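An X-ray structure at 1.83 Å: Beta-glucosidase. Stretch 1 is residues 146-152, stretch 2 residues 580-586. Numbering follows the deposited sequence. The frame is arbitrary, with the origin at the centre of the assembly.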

ATOM      1  N   ASN A 146       2.359   1.832  -5.711  1.00 13.14           N
ATOM      2  CA  ASN A 146       3.381   2.822  -5.377  1.00 10.53           C
ATOM      3  C   ASN A 146       4.536   2.852  -6.379  1.00 10.79           C
ATOM      4  O   ASN A 146       5.062   3.930  -6.681  1.00 12.52           O
ATOM      5  N   ILE A 147       4.967   1.697  -6.889  1.00 12.64           N
ATOM      6  CA  ILE A 147       6.142   1.709  -7.763  1.00  9.85           C
ATOM      7  C   ILE A 147       5.875   2.573  -8.995  1.00 12.54           C
ATOM      8  O   ILE A 147       6.702   3.414  -9.367  1.00 10.34           O
ATOM      9  N   GLY A 148       4.690   2.433  -9.605  1.00  9.29           N
ATOM     10  CA  GLY A 148       4.337   3.305 -10.717  1.00 12.46           C
ATOM     11  C   GLY A 148       4.184   4.755 -10.300  1.00 11.91           C
ATOM     12  O   GLY A 148       4.584   5.665 -11.031  1.00 10.79           O
ATOM     13  N   LEU A 149       3.609   4.994  -9.112  1.00 10.91           N
ATOM     14  CA  LEU A 149       3.551   6.356  -8.591  1.00 10.00           C
ATOM     15  C   LEU A 149       4.950   6.947  -8.433  1.00 12.31           C
ATOM     16  O   LEU A 149       5.167   8.126  -8.733  1.00 11.37           O
ATOM     17  N   GLY A 150       5.912   6.146  -7.966  1.00 10.96           N
ATOM     18  CA  GLY A 150       7.283   6.634  -7.891  1.00 11.48           C
ATOM     19  C   GLY A 150       7.832   6.972  -9.262  1.00 13.25           C
ATOM     20  O   GLY A 150       8.554   7.956  -9.433  1.00 13.16           O
ATOM     21  N   ALA A 151       7.474   6.167 -10.264  1.00 10.30           N
ATOM     22  CA  ALA A 151       7.893   6.430 -11.639  1.00 13.53           C
ATOM     23  C   ALA A 151       7.354   7.749 -12.171  1.00 13.72           C
ATOM     24  O   ALA A 151       7.977   8.341 -13.057  1.00 16.67           O
ATOM     25  N   THR A 152       6.235   8.252 -11.633  1.00 13.95           N
ATOM     26  CA  THR A 152       5.728   9.538 -12.115  1.00 15.84           C
ATOM     27  C   THR A 152       6.651  10.688 -11.760  1.00 15.95           C
ATOM     28  O   THR A 152       6.609  11.723 -12.434  1.00 15.64           O
ATOM     29  N   THR A 580       6.284  10.580 -19.619  1.00 19.84           N
ATOM     30  CA  THR A 580       7.065  11.364 -18.683  1.00 24.78           C
ATOM     31  C   THR A 580       7.678  10.532 -17.566  1.00 20.66           C
ATOM     32  O   THR A 580       8.558  11.035 -16.859  1.00 23.40           O
ATOM     33  N   GLY A 581       7.251   9.282 -17.390  1.00 14.83           N
ATOM     34  CA  GLY A 581       7.766   8.477 -16.293  1.00 20.52           C
ATOM     35  C   GLY A 581       9.242   8.147 -16.441  1.00 18.87           C
ATOM     36  O   GLY A 581       9.777   8.035 -17.544  1.00 13.78           O
ATOM     37  N   LYS A 582       9.906   7.987 -15.293  1.00 13.37           N
ATOM     38  CA  LYS A 582      11.296   7.559 -15.225  1.00 17.27           C
ATOM     39  C   LYS A 582      11.392   6.364 -14.288  1.00 16.63           C
ATOM     40  O   LYS A 582      10.579   6.214 -13.372  1.00 17.45           O
ATOM     41  N   LEU A 583      12.385   5.513 -14.522  1.00 15.06           N
ATOM     42  CA  LEU A 583      12.547   4.317 -13.706  1.00 11.76           C
ATOM     43  C   LEU A 583      12.789   4.656 -12.240  1.00 14.07           C
ATOM     44  O   LEU A 583      13.746   5.384 -11.924  1.00 14.72           O
ATOM     45  N   PRO A 584      11.966   4.146 -11.322  1.00 13.15           N
ATOM     46  CA  PRO A 584      12.237   4.294  -9.889  1.00 14.70           C
ATOM     47  C   PRO A 584      13.104   3.190  -9.303  1.00 14.92           C
ATOM     48  O   PRO A 584      13.542   3.316  -8.151  1.00 14.15           O
ATOM     49  N   MET A 585      13.316   2.097 -10.039  1.00 16.29           N
ATOM     50  CA  MET A 585      14.254   1.042  -9.674  1.00 13.69           C
ATOM     51  C   MET A 585      15.220   0.847 -10.833  1.00 16.98           C
ATOM     52  O   MET A 585      14.852   1.030 -11.997  1.00 16.82           O
ATOM     53  N   THR A 586      16.454   0.471 -10.508  1.00 15.31           N
ATOM     54  CA  THR A 586      17.425   0.097 -11.528  1.00 14.86           C
ATOM     55  C   THR A 586      17.025  -1.236 -12.162  1.00 13.76           C
ATOM     56  O   THR A 586      16.662  -2.184 -11.462  1.00 14.85           O
TER

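Which side chains make the apolar contact? Pro584 is the central piece: its CA-to-CB bond points toward the helix, and its ring, puckered C-gamma endo, reaches two side chains one helical turn apart. Pro584 CG lies 3.9 Å from Ile147 CG1, and Pro584 CD lies 3.7 Å from Ala151 CB. Ile147 starts out sideways, but with both chi angles t its extended chain carries CD1 to 3.8 Å from Met585 SD. Met585 also starts sideways; chi1 m and chi2 p bring SD near Ile147 CD1, and chi3 is t.

How does the ring meet the helix backbone? Pro584 CG lies 3.5 Å from Ile147 O, and Pro584 CB comes within 4.0 Å of Gly150 C.

What polar link joins the stretches? Lys582 N donates to Ala151 O at 3.0 Å, with a nearly straight angle of 162°. Gly581 CA adds a CA-H...O contact to Ala151 O at 3.2 Å, and Ala151 CA makes another to Lys582 O at 3.2 Å. The Lys582 side chain (m, m, t, t) sets off sideways, and its end departs from the helix; NZ is hydrogen-bonded elsewhere in the structure.

Does water contribute? One water donates to Thr152 O at 2.8 Å and accepts a weak bond from Thr580 OG1 at 3.3 Å, bridging two residues that do not touch directly.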

ATOM      1  CB  ASN A 146       3.919   2.559  -3.965  1.00  9.36           C
ATOM      2  CG  ASN A 146       2.982   3.074  -2.888  1.00 15.69           C
ATOM      3  OD1 ASN A 146       2.017   3.764  -3.189  1.00 12.31           O
ATOM      4  ND2 ASN A 146       3.277   2.756  -1.626  1.00 13.81           N
ATOM      5  CB  ILE A 147       6.583   0.273  -8.125  1.00  9.65           C
ATOM      6  CG1 ILE A 147       7.848   0.299  -8.994  1.00 11.44           C
ATOM      7  CG2 ILE A 147       5.473  -0.511  -8.851  1.00 10.08           C
ATOM      8  CD1 ILE A 147       8.435  -1.078  -9.270  1.00 15.45           C
ATOM      9  CB  LEU A 149       2.794   6.380  -7.262  1.00  9.57           C
ATOM     10  CG  LEU A 149       1.318   5.951  -7.364  1.00 10.15           C
ATOM     11  CD1 LEU A 149       0.571   6.174  -6.017  1.00 12.12           C
ATOM     12  CD2 LEU A 149       0.570   6.662  -8.531  1.00  9.92           C
ATOM     13  CB  ALA A 151       7.456   5.276 -12.542  1.00 14.60           C
ATOM     14  CB  THR A 152       4.350   9.858 -11.529  1.00 16.64           C
ATOM     15  OG1 THR A 152       4.500  10.172 -10.134  1.00 14.40           O
ATOM     16  CG2 THR A 152       3.391   8.689 -11.706  1.00 10.75           C
ATOM     17  CB  THR A 580       6.195  12.469 -18.066  1.00 21.24           C
ATOM     18  OG1 THR A 580       4.952  11.901 -17.623  1.00 25.81           O
ATOM     19  CG2 THR A 580       5.907  13.551 -19.097  1.00 21.19           C
ATOM     20  CB  LYS A 582      12.221   8.681 -14.723  1.00 22.25           C
ATOM     21  CG  LYS A 582      12.051  10.017 -15.427  1.00 20.87           C
ATOM     22  CD  LYS A 582      12.473   9.929 -16.889  1.00 27.78           C
ATOM     23  CE  LYS A 582      12.392  11.290 -17.576  1.00 30.93           C
ATOM     24  NZ  LYS A 582      13.004  11.276 -18.941  1.00 26.62           N
ATOM     25  CB  LEU A 583      13.698   3.460 -14.215  1.00 13.76           C
ATOM     26  CG  LEU A 583      13.425   2.616 -15.460  1.00 11.79           C
ATOM     27  CD1 LEU A 583      14.558   1.605 -15.658  1.00 12.61           C
ATOM     28  CD2 LEU A 583      12.080   1.903 -15.362  1.00 12.04           C
ATOM     29  CB  PRO A 584      10.822   4.249  -9.288  1.00 14.54           C
ATOM     30  CG  PRO A 584      10.102   3.281 -10.197  1.00 12.62           C
ATOM     31  CD  PRO A 584      10.622   3.586 -11.586  1.00 12.92           C
ATOM     32  CB  MET A 585      13.560  -0.311  -9.371  1.00 15.61           C
ATOM     33  CG  MET A 585      12.917  -0.479  -7.979  1.00 19.17           C
ATOM     34  SD  MET A 585      11.504   0.606  -7.761  1.00 27.95           S
ATOM     35  CE  MET A 585      10.678  -0.035  -6.290  1.00 18.14           C
ATOM     36  CB  THR A 586      18.817   0.004 -10.898  1.00 14.08           C
ATOM     37  OG1 THR A 586      19.220   1.297 -10.426  1.00 17.21           O
ATOM     38  CG2 THR A 586      19.830  -0.486 -11.897  1.00 13.23           C
TER
HETATM   39  O   HOH W   1       5.134  12.893 -14.443  1.00 26.37           O